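Local coordinates for homoserine dehydrogenase (PDB 4PG7), which catalyses the NAD(P)-dependent interconversion of aspartate semialdehyde and homoserine in the aspartic acid pathway, at residues H119-N124 against S328-D333; A145-A150 against L335-F340. All coordinates share one frame; numbering follows the deposited sequence.

Interaction 1. Residues H119-N124 against S328-D333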
ATOM      1  N   HIS A 119     -27.739  -4.424  12.414  1.00 47.95           N
ATOM      2  CA  HIS A 119     -26.399  -4.234  11.876  1.00 46.26           C
ATOM      3  C   HIS A 119     -26.080  -2.740  11.928  1.00 44.72           C
ATOM      4  O   HIS A 119     -26.963  -1.899  11.743  1.00 44.38           O
ATOM      5  CB  HIS A 119     -26.295  -4.719  10.423  1.00 47.21           C
ATOM      6  CG  HIS A 119     -26.778  -6.122  10.206  1.00 50.48           C
ATOM      7  ND1 HIS A 119     -26.124  -7.224  10.708  1.00 51.81           N
ATOM      8  CD2 HIS A 119     -27.860  -6.599   9.544  1.00 51.75           C
ATOM      9  CE1 HIS A 119     -26.779  -8.319  10.367  1.00 53.78           C
ATOM     10  NE2 HIS A 119     -27.841  -7.966   9.667  1.00 52.67           N
ATOM     11  N   VAL A 120     -24.814  -2.419  12.167  1.00 42.98           N
ATOM     12  CA  VAL A 120     -24.376  -1.043  12.267  1.00 42.37           C
ATOM     13  C   VAL A 120     -23.205  -0.771  11.336  1.00 42.49           C
ATOM     14  O   VAL A 120     -22.197  -1.473  11.365  1.00 40.41           O
ATOM     15  CB  VAL A 120     -23.974  -0.694  13.707  1.00 42.53           C
ATOM     16  CG1 VAL A 120     -23.276   0.660  13.776  1.00 42.53           C
ATOM     17  CG2 VAL A 120     -25.204  -0.694  14.585  1.00 42.74           C
ATOM     18  N   ILE A 121     -23.361   0.252  10.511  1.00 41.79           N
ATOM     19  CA  ILE A 121     -22.287   0.755   9.685  1.00 42.53           C
ATOM     20  C   ILE A 121     -22.025   2.181  10.132  1.00 42.63           C
ATOM     21  O   ILE A 121     -22.951   2.985  10.207  1.00 41.67           O
ATOM     22  CB  ILE A 121     -22.662   0.719   8.207  1.00 43.22           C
ATOM     23  CG1 ILE A 121     -23.003  -0.722   7.819  1.00 45.42           C
ATOM     24  CG2 ILE A 121     -21.523   1.263   7.344  1.00 42.90           C
ATOM     25  CD1 ILE A 121     -23.640  -0.851   6.465  1.00 46.72           C
ATOM     26  N   THR A 122     -20.768   2.473  10.464  1.00 40.89           N
ATOM     27  CA  THR A 122     -20.406   3.794  10.960  1.00 41.84           C
ATOM     28  C   THR A 122     -19.209   4.390  10.222  1.00 39.84           C
ATOM     29  O   THR A 122     -18.250   3.682   9.887  1.00 40.22           O
ATOM     30  CB  THR A 122     -20.123   3.777  12.468  1.00 42.71           C
ATOM     31  OG1 THR A 122     -19.791   5.096  12.892  1.00 43.61           O
ATOM     32  CG2 THR A 122     -18.977   2.804  12.846  1.00 44.25           C
ATOM     33  N   ALA A 123     -19.278   5.695   9.986  1.00 38.96           N
ATOM     34  CA  ALA A 123     -18.152   6.467   9.445  1.00 38.56           C
ATOM     35  C   ALA A 123     -17.735   7.538  10.445  1.00 38.44           C
ATOM     36  O   ALA A 123     -17.156   8.562  10.079  1.00 38.92           O
ATOM     37  CB  ALA A 123     -18.550   7.110   8.135  1.00 38.51           C
ATOM     38  N   ASN A 124     -18.043   7.286  11.714  1.00 40.59           N
ATOM     39  CA  ASN A 124     -17.809   8.230  12.790  1.00 41.28           C
ATOM     40  C   ASN A 124     -16.302   8.433  13.040  1.00 43.22           C
ATOM     41  O   ASN A 124     -15.618   7.528  13.516  1.00 39.76           O
ATOM     42  CB  ASN A 124     -18.496   7.685  14.028  1.00 41.78           C
ATOM     43  CG  ASN A 124     -18.450   8.619  15.215  1.00 42.26           C
ATOM     44  OD1 ASN A 124     -17.490   9.374  15.418  1.00 39.48           O
ATOM     45  ND2 ASN A 124     -19.499   8.553  16.038  1.00 41.02           N
ATOM     46  N   SER A 328     -18.847   6.484  -0.268  1.00 49.00           N
ATOM     47  CA  SER A 328     -18.727   5.300  -1.108  1.00 51.22           C
ATOM     48  C   SER A 328     -18.309   4.077  -0.278  1.00 49.61           C
ATOM     49  O   SER A 328     -18.779   2.965  -0.518  1.00 49.96           O
ATOM     50  CB  SER A 328     -17.724   5.564  -2.233  1.00 54.70           C
ATOM     51  OG  SER A 328     -17.658   4.456  -3.094  1.00 58.75           O
ATOM     52  N   ALA A 329     -17.450   4.290   0.714  1.00 45.68           N
ATOM     53  CA  ALA A 329     -17.035   3.203   1.599  1.00 46.72           C
ATOM     54  C   ALA A 329     -18.201   2.713   2.475  1.00 47.03           C
ATOM     55  O   ALA A 329     -18.359   1.511   2.684  1.00 46.62           O
ATOM     56  CB  ALA A 329     -15.854   3.631   2.457  1.00 44.82           C
ATOM     57  N   VAL A 330     -19.022   3.645   2.961  1.00 45.71           N
ATOM     58  CA  VAL A 330     -20.215   3.291   3.724  1.00 44.86           C
ATOM     59  C   VAL A 330     -21.136   2.398   2.894  1.00 45.18           C
ATOM     60  O   VAL A 330     -21.612   1.370   3.376  1.00 46.10           O
ATOM     61  CB  VAL A 330     -21.008   4.535   4.169  1.00 44.56           C
ATOM     62  CG1 VAL A 330     -22.374   4.137   4.726  1.00 44.53           C
ATOM     63  CG2 VAL A 330     -20.230   5.324   5.205  1.00 43.68           C
ATOM     64  N   VAL A 331     -21.388   2.784   1.651  1.00 45.55           N
ATOM     65  CA  VAL A 331     -22.334   2.036   0.815  1.00 48.28           C
ATOM     66  C   VAL A 331     -21.767   0.664   0.473  1.00 51.93           C
ATOM     67  O   VAL A 331     -22.502  -0.323   0.376  1.00 53.58           O
ATOM     68  CB  VAL A 331     -22.717   2.807  -0.459  1.00 46.86           C
ATOM     69  CG1 VAL A 331     -23.602   1.955  -1.362  1.00 47.07           C
ATOM     70  CG2 VAL A 331     -23.450   4.094  -0.089  1.00 48.17           C
ATOM     71  N   SER A 332     -20.452   0.607   0.297  1.00 56.50           N
ATOM     72  CA  SER A 332     -19.773  -0.660   0.080  1.00 58.90           C
ATOM     73  C   SER A 332     -19.995  -1.592   1.269  1.00 57.74           C
ATOM     74  O   SER A 332     -20.424  -2.731   1.091  1.00 59.81           O
ATOM     75  CB  SER A 332     -18.284  -0.424  -0.153  1.00 60.75           C
ATOM     76  OG  SER A 332     -17.611  -1.649  -0.323  1.00 62.29           O
ATOM     77  N   ASP A 333     -19.736  -1.101   2.480  1.00 56.70           N
ATOM     78  CA  ASP A 333     -20.006  -1.889   3.693  1.00 56.04           C
ATOM     79  C   ASP A 333     -21.477  -2.308   3.777  1.00 53.80           C
ATOM     80  O   ASP A 333     -21.790  -3.402   4.237  1.00 56.22           O
ATOM     81  CB  ASP A 333     -19.634  -1.109   4.962  1.00 56.49           C
ATOM     82  CG  ASP A 333     -18.125  -1.117   5.250  1.00 57.37           C
ATOM     83  OD1 ASP A 333     -17.412  -2.006   4.737  1.00 58.60           O
ATOM     84  OD2 ASP A 333     -17.661  -0.243   6.011  1.00 55.57           O
TER
HETATM   85  O   HOH W   1     -18.022   2.004   7.242  1.00 45.81           O

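Interaction 2. Residues A145-A150 against L335-F340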
ATOM      1  N   ALA A 145     -23.424  -7.453  12.461  1.00 48.66           N
ATOM      2  CA  ALA A 145     -22.201  -6.894  11.936  1.00 48.23           C
ATOM      3  C   ALA A 145     -21.987  -5.475  12.439  1.00 48.09           C
ATOM      4  O   ALA A 145     -22.936  -4.703  12.610  1.00 49.15           O
ATOM      5  CB  ALA A 145     -22.267  -6.888  10.423  1.00 47.91           C
ATOM      6  N   LEU A 146     -20.732  -5.147  12.698  1.00 48.46           N
ATOM      7  CA  LEU A 146     -20.314  -3.772  12.912  1.00 47.93           C
ATOM      8  C   LEU A 146     -19.262  -3.497  11.858  1.00 47.75           C
ATOM      9  O   LEU A 146     -18.252  -4.190  11.818  1.00 46.11           O
ATOM     10  CB  LEU A 146     -19.707  -3.586  14.299  1.00 47.83           C
ATOM     11  CG  LEU A 146     -19.178  -2.162  14.503  1.00 48.54           C
ATOM     12  CD1 LEU A 146     -20.325  -1.189  14.764  1.00 47.64           C
ATOM     13  CD2 LEU A 146     -18.170  -2.122  15.634  1.00 49.61           C
ATOM     14  N   LYS A 147     -19.516  -2.514  10.999  1.00 47.26           N
ATOM     15  CA  LYS A 147     -18.592  -2.140   9.937  1.00 50.03           C
ATOM     16  C   LYS A 147     -18.143  -0.699  10.138  1.00 49.14           C
ATOM     17  O   LYS A 147     -18.972   0.214  10.208  1.00 48.99           O
ATOM     18  CB  LYS A 147     -19.267  -2.260   8.584  1.00 50.90           C
ATOM     19  CG  LYS A 147     -19.816  -3.635   8.278  1.00 55.87           C
ATOM     20  CD  LYS A 147     -18.734  -4.573   7.770  1.00 59.58           C
ATOM     21  CE  LYS A 147     -19.237  -6.006   7.784  1.00 64.78           C
ATOM     22  NZ  LYS A 147     -18.497  -6.892   6.843  1.00 68.15           N
ATOM     23  N   PHE A 148     -16.835  -0.489  10.233  1.00 51.61           N
ATOM     24  CA  PHE A 148     -16.301   0.855  10.455  1.00 52.19           C
ATOM     25  C   PHE A 148     -15.251   1.297   9.439  1.00 54.54           C
ATOM     26  O   PHE A 148     -14.559   2.290   9.671  1.00 54.47           O
ATOM     27  CB  PHE A 148     -15.775   0.986  11.887  1.00 53.83           C
ATOM     28  CG  PHE A 148     -14.749  -0.055  12.270  1.00 56.63           C
ATOM     29  CD1 PHE A 148     -13.385   0.159  12.054  1.00 56.95           C
ATOM     30  CD2 PHE A 148     -15.140  -1.238  12.881  1.00 58.35           C
ATOM     31  CE1 PHE A 148     -12.435  -0.801  12.430  1.00 57.44           C
ATOM     32  CE2 PHE A 148     -14.202  -2.192  13.258  1.00 59.14           C
ATOM     33  CZ  PHE A 148     -12.853  -1.973  13.032  1.00 56.97           C
ATOM     34  N   GLU A 149     -15.157   0.587   8.310  1.00 56.36           N
ATOM     35  CA  GLU A 149     -14.244   0.941   7.206  1.00 56.09           C
ATOM     36  C   GLU A 149     -14.253   2.436   6.886  1.00 53.35           C
ATOM     37  O   GLU A 149     -13.198   3.049   6.756  1.00 52.62           O
ATOM     38  CB  GLU A 149     -14.589   0.148   5.931  1.00 55.92           C
ATOM     39  N   ALA A 150     -15.439   3.023   6.770  1.00 51.06           N
ATOM     40  CA  ALA A 150     -15.559   4.436   6.430  1.00 51.43           C
ATOM     41  C   ALA A 150     -14.989   5.338   7.526  1.00 53.80           C
ATOM     42  O   ALA A 150     -14.566   6.456   7.256  1.00 53.48           O
ATOM     43  CB  ALA A 150     -17.012   4.795   6.152  1.00 52.08           C
ATOM     44  N   LEU A 335     -23.625  -2.879   1.181  1.00 57.48           N
ATOM     45  CA  LEU A 335     -23.874  -3.997   0.269  1.00 59.69           C
ATOM     46  C   LEU A 335     -23.288  -5.302   0.805  1.00 60.23           C
ATOM     47  O   LEU A 335     -23.884  -6.370   0.652  1.00 58.15           O
ATOM     48  CB  LEU A 335     -23.312  -3.694  -1.111  1.00 63.23           C
ATOM     49  CG  LEU A 335     -23.964  -2.523  -1.840  1.00 65.05           C
ATOM     50  CD1 LEU A 335     -23.308  -2.338  -3.197  1.00 67.25           C
ATOM     51  CD2 LEU A 335     -25.466  -2.734  -1.984  1.00 68.00           C
ATOM     52  N   ASN A 336     -22.122  -5.225   1.436  1.00 59.04           N
ATOM     53  CA  ASN A 336     -21.542  -6.414   2.036  1.00 61.14           C
ATOM     54  C   ASN A 336     -22.457  -7.021   3.077  1.00 59.83           C
ATOM     55  O   ASN A 336     -22.675  -8.220   3.082  1.00 56.73           O
ATOM     56  CB  ASN A 336     -20.221  -6.108   2.703  1.00 64.56           C
ATOM     57  CG  ASN A 336     -19.372  -7.348   2.895  1.00 70.38           C
ATOM     58  OD1 ASN A 336     -18.664  -7.797   1.982  1.00 76.03           O
ATOM     59  ND2 ASN A 336     -19.447  -7.917   4.085  1.00 71.14           N
ATOM     60  N   VAL A 337     -22.961  -6.185   3.977  1.00 58.27           N
ATOM     61  CA  VAL A 337     -23.886  -6.644   5.001  1.00 58.34           C
ATOM     62  C   VAL A 337     -25.169  -7.170   4.345  1.00 58.14           C
ATOM     63  O   VAL A 337     -25.746  -8.135   4.816  1.00 57.33           O
ATOM     64  CB  VAL A 337     -24.210  -5.520   6.012  1.00 57.24           C
ATOM     65  CG1 VAL A 337     -25.338  -5.936   6.946  1.00 57.88           C
ATOM     66  CG2 VAL A 337     -22.969  -5.164   6.815  1.00 56.13           C
ATOM     67  N   ALA A 338     -25.599  -6.543   3.255  1.00 59.16           N
ATOM     68  CA  ALA A 338     -26.763  -7.023   2.511  1.00 62.98           C
ATOM     69  C   ALA A 338     -26.529  -8.408   1.910  1.00 68.61           C
ATOM     70  O   ALA A 338     -27.386  -9.285   2.011  1.00 71.35           O
ATOM     71  CB  ALA A 338     -27.140  -6.042   1.414  1.00 62.30           C
ATOM     72  N   LEU A 339     -25.367  -8.606   1.291  1.00 73.83           N
ATOM     73  CA  LEU A 339     -25.053  -9.878   0.630  1.00 77.22           C
ATOM     74  C   LEU A 339     -24.924 -11.048   1.607  1.00 79.12           C
ATOM     75  O   LEU A 339     -25.339 -12.161   1.287  1.00 81.52           O
ATOM     76  CB  LEU A 339     -23.768  -9.746  -0.194  1.00 75.42           C
ATOM     77  N   PHE A 340     -24.360 -10.792   2.788  1.00 80.38           N
ATOM     78  CA  PHE A 340     -24.219 -11.815   3.828  1.00 82.25           C
ATOM     79  C   PHE A 340     -25.325 -11.699   4.891  1.00 86.03           C
ATOM     80  O   PHE A 340     -25.192 -12.230   5.995  1.00 90.60           O
ATOM     81  CB  PHE A 340     -22.826 -11.723   4.475  1.00 80.90           C
ATOM     82  CG  PHE A 340     -21.690 -11.730   3.484  1.00 75.82           C
TER

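Interaction 1. Residues H119-N124 against S328-D333
Ile121, in the strand, points at one turn of the helix and meets both Val330 and Asp333. Its chain is extended (chi2 169°), which carries Ile121 CD1 to 3.7 Å from the carbonyl carbon C of Asp333. Its other branch, CG2, lies anti to the backbone N. Ile121 CG2 rests 4.0 Å from Val330 CG1. Asp333 CB is 3.9 Å from Ile121 CG2. Val330 uses both of its methyls. While CG1 faces Ile121, Val330 CG2 packs 3.8 Å from Ala123 CB, just beyond the strand. Ile121, Ala123 and Val330 are all buried, and Ile95 and Val97 of strand 95-98 and Leu334 of the helix add to this apolar part.

The carboxylate end of Asp333 is the looser, partly exposed part. Here a water links the segments. The water donates to Asp333 OD2 at 2.6 Å. The same water donates to Thr122 O at 3.1 Å. No direct hydrogen bond joins the two segments.

Thr122 OG1 accepts from Asn124 N in an ST turn, where the chain leaves strand 119-122. Thr122 OG1 is also hydrogen-bonded to Glu98.

The chemistry is mainly branched methyls against methyls and helix backbone. Helix 323-339 is thus seated on the Rossmann-type sheet by apolar packing, with one water-mediated polar link at its more open margin.

Interaction 2. Residues A145-A150 against L335-F340
Asn336 is the first residue of 335-340 to touch the strand segment, and its CB is directed toward 145-150, on the exposed side. It meets the end of Lys147, and the two side chains cross at about a right angle. Lys147 NZ lies 3.1 Å from the atom modelled as Asn336 ND2.

Val337 follows and is the buried part of the helix side. Its methyl CG2 does the touching. Chi1 of 171° sets CG1 anti to the backbone N and leaves CG2 beside that N, turned to the strand. Val337 CG2 is 3.8 Å from Lys147 CG. Lys147 CE is also 3.9 Å from Val337 CG2, because the lysine chain bends at chi2 (-82°) and runs on past the methyl. The two side chains run past each other, pointing opposite ways. The lysine thus offers its aliphatic carbons to the valine and takes its charged end toward the solvent side. Ala145 adds a lighter touch, with its CB 4.1 Å from Val337 CG2. His119 of the next strand also packs on Val337, and its ND1 is hydrogen-bonded to Ala145 N.

The last turn then closes. Phe340 N hydrogen-bonds to Asn336 O at 3.1 Å, and Phe340 is the first residue to leave helical geometry.

Strand 146-147 is an outermost strand of the parallel Rossmann-type sheet within this chain, beside strand 119-122. Side chains along 145-148 are shared between two helices. Ala145 and Lys147 turn to the end of helix 323-339, and Lys147 also touches Asp333 there. Leu146 points away from that helix and packs on Leu135 and Glu136 of helix 129-141. Phe148 meets the same helix through Leu132 and Glu136, so the strand lies between the two helices.

How the interactions relate
Both interactions seat helix 323-339 on the same parallel sheet, about 6 Å apart between centres. Interaction 1 uses the inner strand 119-122 and the middle of the helix. Interaction 2 uses the neighbouring strand 146-147, outermost within this chain, and the helix's last turns. The first is buried and mainly apolar, with water at one margin. The second is partly buried, and a lysine's aliphatic chain does much of the packing while its charge stays at the exposed margin. The strands are joined by probable backbone hydrogen bonds, with Thr122 N 2.9 Å from Lys147 O. Val330 also packs on Ala150, so the two contacts run into one another.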